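Local structure of conserved membrane protein (Chlamydia abortus, 6GZU) at residues Pro45-Ser50 against Ser119-Thr124; Thr25-Leu30 against Ala102-His107; Arg53-Asp58 against Asn167-Arg172. The protein is a secreted effector that induces Golgi fragmentation and combines deubiquitinating and acetyltransferase activities, its CE-clan cysteine-protease-type catalytic domain being the part described here. All blocks are in the same frame, centred on the assembly; numbering follows the deposited sequence. Where two conformers were deposited one is given.

Interaction 1. Residues Pro45-Ser50 against Ser119-Thr124; sequences PSTCFS and SMMLST
Thr47 OG1, on the residue whose methyl meets Met121, is gripped from its own loop by two weak bonds, from Phe49 N and from Ser50 N. The exchange with Ser50 is unequal: Thr47 N gives a sound bond to Ser50 OG (3.0 Å, 153°), while the return bond from Ser50 N is the weak one, just ahead of helix 51-58. Threonine suits this place because its two branches do different work. With OG1 held between the backbone N and the carbonyl carbon (chi1 69°), CG2 is turned to the helix and lies 3.6 Å from Met121 SD.

In one of its two modelled conformers, Met121 leaves helix 114-124 fully extended through chi1 and chi2, which brings the sulfur alongside the Pro45 ring, 3.9 Å from Pro45 CG, the two side chains running past each other in opposite senses. A bend at chi3 (64°) then lays the terminal CE of Met121 3.6 Å from Pro45 O. A long, unbranched thioether fits such a mixed surface of ring, methyl and carbonyl, and no hydrogen bond joins the two segments.

Around this contact, Ser46 pairs through its backbone with Pro104 and Trp106 of strand 100-107, Met121 also packs on Trp106, and Ser46 touches Ile51 and Ala54 of helix 51-58; the loop thus runs beside the strand, between the two helices.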
loop_
_atom_site.group_PDB
_atom_site.type_symbol
_atom_site.label_atom_id
_atom_site.label_comp_id
_atom_site.label_asym_id
_atom_site.label_seq_id
_atom_site.Cartn_x
_atom_site.Cartn_y
_atom_site.Cartn_z
ATOM N N PRO A 45 -5.717 1.900 7.827
ATOM C CA PRO A 45 -4.542 1.242 7.214
ATOM C C PRO A 45 -4.746 -0.264 7.206
ATOM O O PRO A 45 -5.563 -0.772 7.982
ATOM C CB PRO A 45 -3.386 1.524 8.200
ATOM C CG PRO A 45 -3.956 2.541 9.188
ATOM C CD PRO A 45 -5.440 2.453 9.167
ATOM N N SER A 46 -4.009 -0.968 6.359
ATOM C CA SER A 46 -4.061 -2.443 6.358
ATOM C C SER A 46 -3.052 -3.002 7.357
ATOM O O SER A 46 -2.165 -2.269 7.837
ATOM C CB SER A 46 -3.697 -2.973 4.971
ATOM O OG SER A 46 -4.611 -2.442 3.986
ATOM N N THR A 47 -3.190 -4.288 7.682
ATOM C CA THR A 47 -2.223 -5.008 8.519
ATOM C C THR A 47 -1.954 -6.334 7.838
ATOM O O THR A 47 -2.606 -6.686 6.848
ATOM C CB THR A 47 -2.796 -5.333 9.920
ATOM O OG1 THR A 47 -3.837 -6.326 9.791
ATOM C CG2 THR A 47 -3.367 -4.077 10.594
ATOM N N CYS A 48 -1.060 -7.142 8.382
ATOM C CA CYS A 48 -0.815 -8.449 7.779
ATOM C C CYS A 48 -2.076 -9.328 7.790
ATOM O O CYS A 48 -2.200 -10.203 6.958
ATOM C CB CYS A 48 0.346 -9.175 8.479
ATOM S SG CYS A 48 0.153 -9.423 10.265
ATOM N N PHE A 49 -2.977 -9.085 8.732
ATOM C CA PHE A 49 -4.189 -9.889 8.855
ATOM C C PHE A 49 -5.306 -9.390 7.962
ATOM O O PHE A 49 -6.193 -10.167 7.645
ATOM C CB PHE A 49 -4.673 -9.939 10.310
ATOM C CG PHE A 49 -3.712 -10.588 11.246
ATOM C CD1 PHE A 49 -3.418 -11.916 11.131
ATOM C CD2 PHE A 49 -3.111 -9.858 12.243
ATOM C CE1 PHE A 49 -2.518 -12.523 11.986
ATOM C CE2 PHE A 49 -2.237 -10.460 13.124
ATOM C CZ PHE A 49 -1.942 -11.804 13.015
ATOM N N SER A 50 -5.264 -8.123 7.551
ATOM C CA SER A 50 -6.386 -7.544 6.807
ATOM C C SER A 50 -6.052 -7.224 5.369
ATOM O O SER A 50 -6.966 -6.961 4.561
ATOM C CB SER A 50 -6.914 -6.301 7.500
ATOM O OG SER A 50 -5.960 -5.266 7.371
ATOM N N SER A 119 -6.691 -3.507 17.697
ATOM C CA SER A 119 -6.831 -2.639 18.845
ATOM C C SER A 119 -5.610 -1.751 18.953
ATOM O O SER A 119 -5.722 -0.537 19.188
ATOM C CB SER A 119 -7.000 -3.453 20.112
ATOM O OG SER A 119 -7.036 -2.568 21.213
ATOM N N MET A 120 -4.439 -2.361 18.787
ATOM C CA MET A 120 -3.194 -1.610 18.803
ATOM C C MET A 120 -3.177 -0.587 17.684
ATOM O O MET A 120 -2.849 0.572 17.900
ATOM C CB MET A 120 -1.996 -2.529 18.684
ATOM C CG MET A 120 -1.862 -3.480 19.823
ATOM S SD MET A 120 -0.213 -4.209 19.800
ATOM C CE MET A 120 0.707 -2.673 19.903
ATOM N N MET A 121 -3.550 -0.979 16.482
ATOM C CA MET A 121 -3.485 -0.052 15.374
ATOM C C MET A 121 -4.403 1.151 15.577
ATOM O O MET A 121 -4.015 2.315 15.345
ATOM C CB MET A 121 -3.857 -0.755 14.073
ATOM C CG MET A 121 -3.705 0.185 12.931
ATOM S SD MET A 121 -4.045 -0.627 11.427
ATOM C CE MET A 121 -5.785 -1.068 11.606
ATOM N N LEU A 122 -5.630 0.864 15.993
ATOM C CA LEU A 122 -6.615 1.918 16.179
ATOM C C LEU A 122 -6.114 2.947 17.190
ATOM O O LEU A 122 -6.391 4.138 17.062
ATOM C CB LEU A 122 -7.974 1.342 16.601
ATOM C CG LEU A 122 -8.682 0.393 15.617
ATOM C CD1 LEU A 122 -10.094 0.069 16.071
ATOM C CD2 LEU A 122 -8.688 0.919 14.185
ATOM N N SER A 123 -5.337 2.516 18.179
ATOM C CA SER A 123 -4.821 3.491 19.128
ATOM C C SER A 123 -3.677 4.376 18.579
ATOM O O SER A 123 -3.553 5.532 18.992
ATOM C CB SER A 123 -4.407 2.809 20.431
ATOM O OG SER A 123 -3.116 2.249 20.309
ATOM N N THR A 124 -2.854 3.861 17.656
ATOM C CA THR A 124 -1.602 4.545 17.295
ATOM C C THR A 124 -1.399 4.989 15.832
ATOM O O THR A 124 -0.772 6.017 15.587
ATOM C CB THR A 124 -0.356 3.715 17.717
ATOM O OG1 THR A 124 -0.559 3.180 19.038
ATOM C CG2 THR A 124 0.911 4.604 17.728
#

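Interaction 2. Residues Thr25-Leu30 against Ala102-His107; sequences THLIRL and AYPLWH
Leu27 of helix 20-33 and Pro104 of strand 100-107 reach for each other tip to tip. The leading atom is Leu27 CD2, one of the two methyls at the end of the leucine, and it meets the CG-CD side of the proline ring at 3.7 Å from Pro104 CG and 3.8 Å from Pro104 CD. The leucine sets CG anti to its carbonyl carbon and beside the backbone N (chi1 -80°), which directs the side chain off the helix toward the sheet; chi2 (43°) then turns CD2, rather than CD1, to the proline. Pro104 is turned to the helix and Tyr103 away from it, as expected of neighbours on a strand.

The same methyl sits 3.8 Å from Ala102 O. Alanine, with its small CB, also faces the helix side, where it packs on Leu212 of helix 204-217.

Away from the touching tips, Arg29 NH1 donates to His26 ND1 (2.9 Å, 158°), each group lying nearly in the other's plane. His26 NE2 in turn binds Asp213 OD2, an arrangement consistent with a ring that carries its proton on NE2.

No hydrogen bond crosses between the segments, and the junction is small, burying 96 Å² in all. Its grip is dispersion between a branched aliphatic end and a ring without an N-H to satisfy. Ala102 O, by contrast, is buried here with no partner in the model, so this carbonyl probably pays a desolvation cost within an otherwise apolar seam.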
loop_
_atom_site.group_PDB
_atom_site.type_symbol
_atom_site.label_atom_id
_atom_site.label_comp_id
_atom_site.label_asym_id
_atom_site.label_seq_id
_atom_site.Cartn_x
_atom_site.Cartn_y
_atom_site.Cartn_z
ATOM N N THR A 25 -1.374 11.177 2.011
ATOM C CA THR A 25 -1.261 12.422 1.258
ATOM C C THR A 25 -0.289 12.199 0.109
ATOM O O THR A 25 -0.544 12.674 -0.997
ATOM C CB THR A 25 -0.777 13.569 2.178
ATOM O OG1 THR A 25 -1.807 13.835 3.133
ATOM C CG2 THR A 25 -0.506 14.899 1.426
ATOM N N HIS A 26 0.851 11.545 0.373
ATOM C CA HIS A 26 1.778 11.267 -0.720
ATOM C C HIS A 26 1.200 10.344 -1.784
ATOM O O HIS A 26 1.467 10.524 -2.973
ATOM C CB HIS A 26 3.164 10.800 -0.237
ATOM C CG HIS A 26 4.219 10.979 -1.282
ATOM N ND1 HIS A 26 4.594 12.234 -1.730
ATOM C CD2 HIS A 26 4.918 10.078 -2.013
ATOM C CE1 HIS A 26 5.516 12.090 -2.669
ATOM N NE2 HIS A 26 5.712 10.792 -2.873
ATOM N N LEU A 27 0.443 9.335 -1.372
ATOM C CA LEU A 27 -0.238 8.470 -2.346
ATOM C C LEU A 27 -1.181 9.273 -3.225
ATOM O O LEU A 27 -1.179 9.113 -4.449
ATOM C CB LEU A 27 -0.934 7.288 -1.656
ATOM C CG LEU A 27 -0.031 6.110 -1.267
ATOM C CD1 LEU A 27 1.289 6.371 -0.653
ATOM C CD2 LEU A 27 -0.899 5.164 -0.393
ATOM N N ILE A 28 -1.946 10.199 -2.641
ATOM C CA ILE A 28 -2.834 11.037 -3.428
ATOM C C ILE A 28 -2.028 11.935 -4.379
ATOM O O ILE A 28 -2.391 12.104 -5.563
ATOM C CB ILE A 28 -3.759 11.914 -2.516
ATOM C CG1 ILE A 28 -4.805 11.044 -1.801
ATOM C CG2 ILE A 28 -4.463 13.053 -3.309
ATOM C CD1 ILE A 28 -5.808 10.337 -2.773
ATOM N N ARG A 29 -0.944 12.528 -3.877
ATOM C CA ARG A 29 -0.033 13.296 -4.733
ATOM C C ARG A 29 0.429 12.439 -5.935
ATOM O O ARG A 29 0.340 12.871 -7.088
ATOM C CB ARG A 29 1.148 13.757 -3.894
ATOM C CG ARG A 29 2.199 14.569 -4.564
ATOM C CD ARG A 29 3.278 14.958 -3.517
ATOM N NE ARG A 29 2.822 15.888 -2.493
ATOM C CZ ARG A 29 2.764 15.680 -1.172
ATOM N NH1 ARG A 29 3.140 14.524 -0.612
ATOM N NH2 ARG A 29 2.287 16.656 -0.393
ATOM N N LEU A 30 0.871 11.215 -5.662
ATOM C CA LEU A 30 1.283 10.301 -6.728
ATOM C C LEU A 30 0.150 9.951 -7.669
ATOM O O LEU A 30 0.373 9.806 -8.873
ATOM C CB LEU A 30 1.907 9.023 -6.141
ATOM C CG LEU A 30 3.281 9.304 -5.549
ATOM C CD1 LEU A 30 3.746 8.070 -4.780
ATOM C CD2 LEU A 30 4.274 9.681 -6.614
ATOM N N ALA A 102 -1.549 0.276 -4.216
ATOM C CA ALA A 102 -0.495 0.373 -3.220
ATOM C C ALA A 102 -1.039 0.595 -1.811
ATOM O O ALA A 102 -1.712 1.619 -1.581
ATOM C CB ALA A 102 0.510 1.455 -3.591
ATOM N N TYR A 103 -0.723 -0.303 -0.872
ATOM C CA TYR A 103 -1.336 -0.319 0.444
ATOM C C TYR A 103 -0.332 -0.111 1.541
ATOM O O TYR A 103 0.543 -0.956 1.786
ATOM C CB TYR A 103 -1.928 -1.726 0.706
ATOM C CG TYR A 103 -3.072 -2.075 -0.209
ATOM C CD1 TYR A 103 -2.838 -2.570 -1.506
ATOM C CD2 TYR A 103 -4.383 -1.829 0.191
ATOM C CE1 TYR A 103 -3.920 -2.844 -2.356
ATOM C CE2 TYR A 103 -5.472 -2.073 -0.649
ATOM C CZ TYR A 103 -5.237 -2.551 -1.921
ATOM O OH TYR A 103 -6.331 -2.797 -2.727
ATOM N N PRO A 104 -0.487 0.983 2.280
ATOM C CA PRO A 104 0.306 1.137 3.524
ATOM C C PRO A 104 -0.128 0.053 4.499
ATOM O O PRO A 104 -1.340 -0.187 4.697
ATOM C CB PRO A 104 -0.117 2.533 4.035
ATOM C CG PRO A 104 -0.583 3.255 2.746
ATOM C CD PRO A 104 -1.269 2.189 1.940
ATOM N N LEU A 105 0.840 -0.616 5.118
ATOM C CA LEU A 105 0.569 -1.747 5.985
ATOM C C LEU A 105 1.261 -1.478 7.322
ATOM O O LEU A 105 2.485 -1.301 7.347
ATOM C CB LEU A 105 1.025 -3.066 5.316
ATOM C CG LEU A 105 0.538 -4.383 5.933
ATOM C CD1 LEU A 105 0.610 -5.565 5.015
ATOM C CD2 LEU A 105 1.515 -4.695 7.088
ATOM N N TRP A 106 0.475 -1.491 8.395
ATOM C CA TRP A 106 0.888 -1.163 9.762
ATOM C C TRP A 106 1.157 -2.455 10.519
ATOM O O TRP A 106 0.413 -3.417 10.390
ATOM C CB TRP A 106 -0.256 -0.434 10.451
ATOM C CG TRP A 106 0.096 0.114 11.777
ATOM C CD1 TRP A 106 0.546 1.379 12.039
ATOM C CD2 TRP A 106 -0.010 -0.549 13.060
ATOM N NE1 TRP A 106 0.754 1.541 13.399
ATOM C CE2 TRP A 106 0.417 0.380 14.045
ATOM C CE3 TRP A 106 -0.413 -1.832 13.471
ATOM C CZ2 TRP A 106 0.450 0.065 15.399
ATOM C CZ3 TRP A 106 -0.363 -2.150 14.837
ATOM C CH2 TRP A 106 0.052 -1.205 15.774
ATOM N N HIS A 107 2.244 -2.491 11.306
ATOM C CA HIS A 107 2.594 -3.678 12.087
ATOM C C HIS A 107 3.170 -3.350 13.438
ATOM O O HIS A 107 3.898 -2.380 13.575
ATOM C CB HIS A 107 3.614 -4.539 11.335
ATOM C CG HIS A 107 3.831 -5.874 11.965
ATOM N ND1 HIS A 107 2.848 -6.844 11.984
ATOM C CD2 HIS A 107 4.912 -6.410 12.597
ATOM C CE1 HIS A 107 3.311 -7.922 12.607
ATOM N NE2 HIS A 107 4.560 -7.688 12.982
#

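Interaction 3. Residues Arg53-Asp58 against Asn167-Arg172; sequences RAVLKD and NSIATR
Two helices of the Ulp1-like catalytic fold, 51-58 and 159-174, pack side by side here. Val55 and Ile169, at the closest backbone approach, cross at about a right angle and touch by two branches each: Val55 CG2 is 4.1 Å from Ile169 CD1, and Val55 CG1 is 4.2 Å from Ile169 CG2. Beta-branched residues suit the spot, since each offers two apolar branches with few torsions to fix, and the branches meet in pairs.

One residue on, Leu56 CD1 lies 3.9 Å from Arg172 CD, again with the side chains crossing squarely. Arg172 is extended from CG to NE, so its methylene part lies against the leucine while its charged end travels on to Glu52, whose OE2 forms a salt bridge with Arg172 NE. An arginine can thus serve an apolar neighbour and an acid at the partly exposed side of one contact.

Within helix 159-174, Asn167 O accepts from both Thr171 N and Thr171 OG1 (2.9 Å), which come from opposite faces of the carbonyl plane.

Asp58, at the end of helix 51-58, binds His80 NE2 through OD1, and so probably helps to orient His80, a zinc ligand. The pair of helices is further tied to the sheet by Val55, which touches Tyr103 of strand 100-107, and by Ala170, which packs on Val189 of strand 188-191.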
loop_
_atom_site.group_PDB
_atom_site.type_symbol
_atom_site.label_atom_id
_atom_site.label_comp_id
_atom_site.label_asym_id
_atom_site.label_seq_id
_atom_site.Cartn_x
_atom_site.Cartn_y
_atom_site.Cartn_z
ATOM N N ARG A 53 -7.919 -9.336 2.414
ATOM C CA ARG A 53 -9.346 -8.955 2.277
ATOM C C ARG A 53 -9.462 -7.572 1.630
ATOM O O ARG A 53 -10.331 -7.351 0.760
ATOM C CB ARG A 53 -10.059 -9.018 3.642
ATOM C CG ARG A 53 -11.523 -8.616 3.671
ATOM C CD ARG A 53 -12.402 -9.583 2.944
ATOM N NE ARG A 53 -12.344 -10.928 3.524
ATOM C CZ ARG A 53 -13.129 -11.381 4.508
ATOM N NH1 ARG A 53 -14.058 -10.592 5.067
ATOM N NH2 ARG A 53 -12.978 -12.638 4.937
ATOM N N ALA A 54 -8.587 -6.632 1.991
ATOM C CA ALA A 54 -8.635 -5.299 1.402
ATOM C C ALA A 54 -8.372 -5.318 -0.100
ATOM O O ALA A 54 -9.101 -4.686 -0.913
ATOM C CB ALA A 54 -7.658 -4.342 2.119
ATOM N N VAL A 55 -7.349 -6.056 -0.505
ATOM C CA VAL A 55 -7.036 -6.195 -1.919
ATOM C C VAL A 55 -8.184 -6.842 -2.678
ATOM O O VAL A 55 -8.583 -6.351 -3.757
ATOM C CB VAL A 55 -5.746 -7.051 -2.073
ATOM C CG1 VAL A 55 -5.539 -7.438 -3.537
ATOM C CG2 VAL A 55 -4.517 -6.302 -1.528
ATOM N N LEU A 56 -8.700 -7.959 -2.170
ATOM C CA LEU A 56 -9.808 -8.623 -2.855
ATOM C C LEU A 56 -11.026 -7.732 -2.973
ATOM O O LEU A 56 -11.640 -7.658 -4.048
ATOM C CB LEU A 56 -10.192 -9.925 -2.160
ATOM C CG LEU A 56 -9.093 -10.975 -2.139
ATOM C CD1 LEU A 56 -9.445 -12.183 -1.227
ATOM C CD2 LEU A 56 -8.872 -11.468 -3.569
ATOM N N LYS A 57 -11.361 -6.989 -1.922
ATOM C CA LYS A 57 -12.523 -6.080 -2.022
ATOM C C LYS A 57 -12.240 -4.971 -3.035
ATOM O O LYS A 57 -13.119 -4.601 -3.824
ATOM C CB LYS A 57 -12.889 -5.460 -0.664
ATOM C CG LYS A 57 -13.587 -6.448 0.302
ATOM C CD LYS A 57 -13.767 -5.837 1.699
ATOM C CE LYS A 57 -14.698 -4.615 1.643
ATOM N NZ LYS A 57 -16.038 -4.947 1.038
ATOM N N ASP A 58 -11.016 -4.439 -3.062
ATOM C CA ASP A 58 -10.752 -3.325 -3.997
ATOM C C ASP A 58 -10.766 -3.765 -5.460
ATOM O O ASP A 58 -11.073 -2.972 -6.341
ATOM C CB ASP A 58 -9.425 -2.626 -3.646
ATOM C CG ASP A 58 -9.525 -1.812 -2.406
ATOM O OD1 ASP A 58 -10.634 -1.318 -2.133
ATOM O OD2 ASP A 58 -8.525 -1.617 -1.719
ATOM N N ASN A 167 1.479 -14.424 -0.309
ATOM C CA ASN A 167 1.387 -15.572 -1.215
ATOM C C ASN A 167 -0.042 -15.938 -1.469
ATOM O O ASN A 167 -0.371 -16.421 -2.573
ATOM C CB ASN A 167 2.238 -16.742 -0.689
ATOM C CG ASN A 167 3.681 -16.461 -0.846
ATOM O OD1 ASN A 167 4.374 -15.969 0.112
ATOM N ND2 ASN A 167 4.177 -16.687 -2.035
ATOM N N SER A 168 -0.922 -15.684 -0.499
ATOM C CA SER A 168 -2.320 -15.962 -0.740
ATOM C C SER A 168 -2.880 -14.936 -1.745
ATOM O O SER A 168 -3.613 -15.303 -2.685
ATOM C CB SER A 168 -3.070 -15.953 0.574
ATOM O OG SER A 168 -4.366 -16.443 0.411
ATOM N N ILE A 169 -2.538 -13.660 -1.604
ATOM C CA ILE A 169 -2.926 -12.677 -2.605
ATOM C C ILE A 169 -2.384 -13.106 -3.959
ATOM O O ILE A 169 -3.112 -13.062 -4.969
ATOM C CB ILE A 169 -2.350 -11.286 -2.218
ATOM C CG1 ILE A 169 -3.070 -10.773 -0.968
ATOM C CG2 ILE A 169 -2.464 -10.292 -3.401
ATOM C CD1 ILE A 169 -2.318 -9.588 -0.291
ATOM N N ALA A 170 -1.097 -13.465 -4.032
ATOM C CA ALA A 170 -0.505 -13.786 -5.349
ATOM C C ALA A 170 -1.238 -14.941 -5.992
ATOM O O ALA A 170 -1.462 -14.944 -7.233
ATOM C CB ALA A 170 0.953 -14.151 -5.183
ATOM N N THR A 171 -1.578 -15.969 -5.195
ATOM C CA THR A 171 -2.243 -17.162 -5.713
ATOM C C THR A 171 -3.657 -16.824 -6.170
ATOM O O THR A 171 -4.081 -17.222 -7.274
ATOM C CB THR A 171 -2.258 -18.230 -4.647
ATOM O OG1 THR A 171 -0.892 -18.607 -4.403
ATOM C CG2 THR A 171 -3.056 -19.499 -5.136
ATOM N N ARG A 172 -4.423 -16.105 -5.342
ATOM C CA ARG A 172 -5.788 -15.763 -5.728
ATOM C C ARG A 172 -5.882 -14.861 -6.947
ATOM O O ARG A 172 -6.779 -15.053 -7.797
ATOM C CB ARG A 172 -6.561 -15.145 -4.564
ATOM C CG ARG A 172 -6.696 -16.130 -3.360
ATOM C CD ARG A 172 -7.739 -15.541 -2.403
ATOM N NE ARG A 172 -7.750 -16.222 -1.118
ATOM C CZ ARG A 172 -8.377 -17.360 -0.937
ATOM N NH1 ARG A 172 -9.046 -17.880 -1.957
ATOM N NH2 ARG A 172 -8.400 -17.959 0.249
#

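How the interactions relate
From the N terminus the chain visits 25-30, 45-50 and 53-58 before it returns to meet each in the same order, at 102-107, 119-124 and 167-172. Each contact therefore crosses both others and none lies within another. Interactions 2 and 1 close loops of about 70 residues, interaction 3 one of 108. Strand 100-107 is where they meet: it belongs to interaction 2, packs through Leu105 CG on Thr47 C of interaction 1 (3.7 Å), and reaches interaction 3 through a probable hydrogen bond between Tyr103 OH and Asp58 OD2 (2.7 Å). The N-terminal helices and loop are thereby fastened to the central sheet and the later helices.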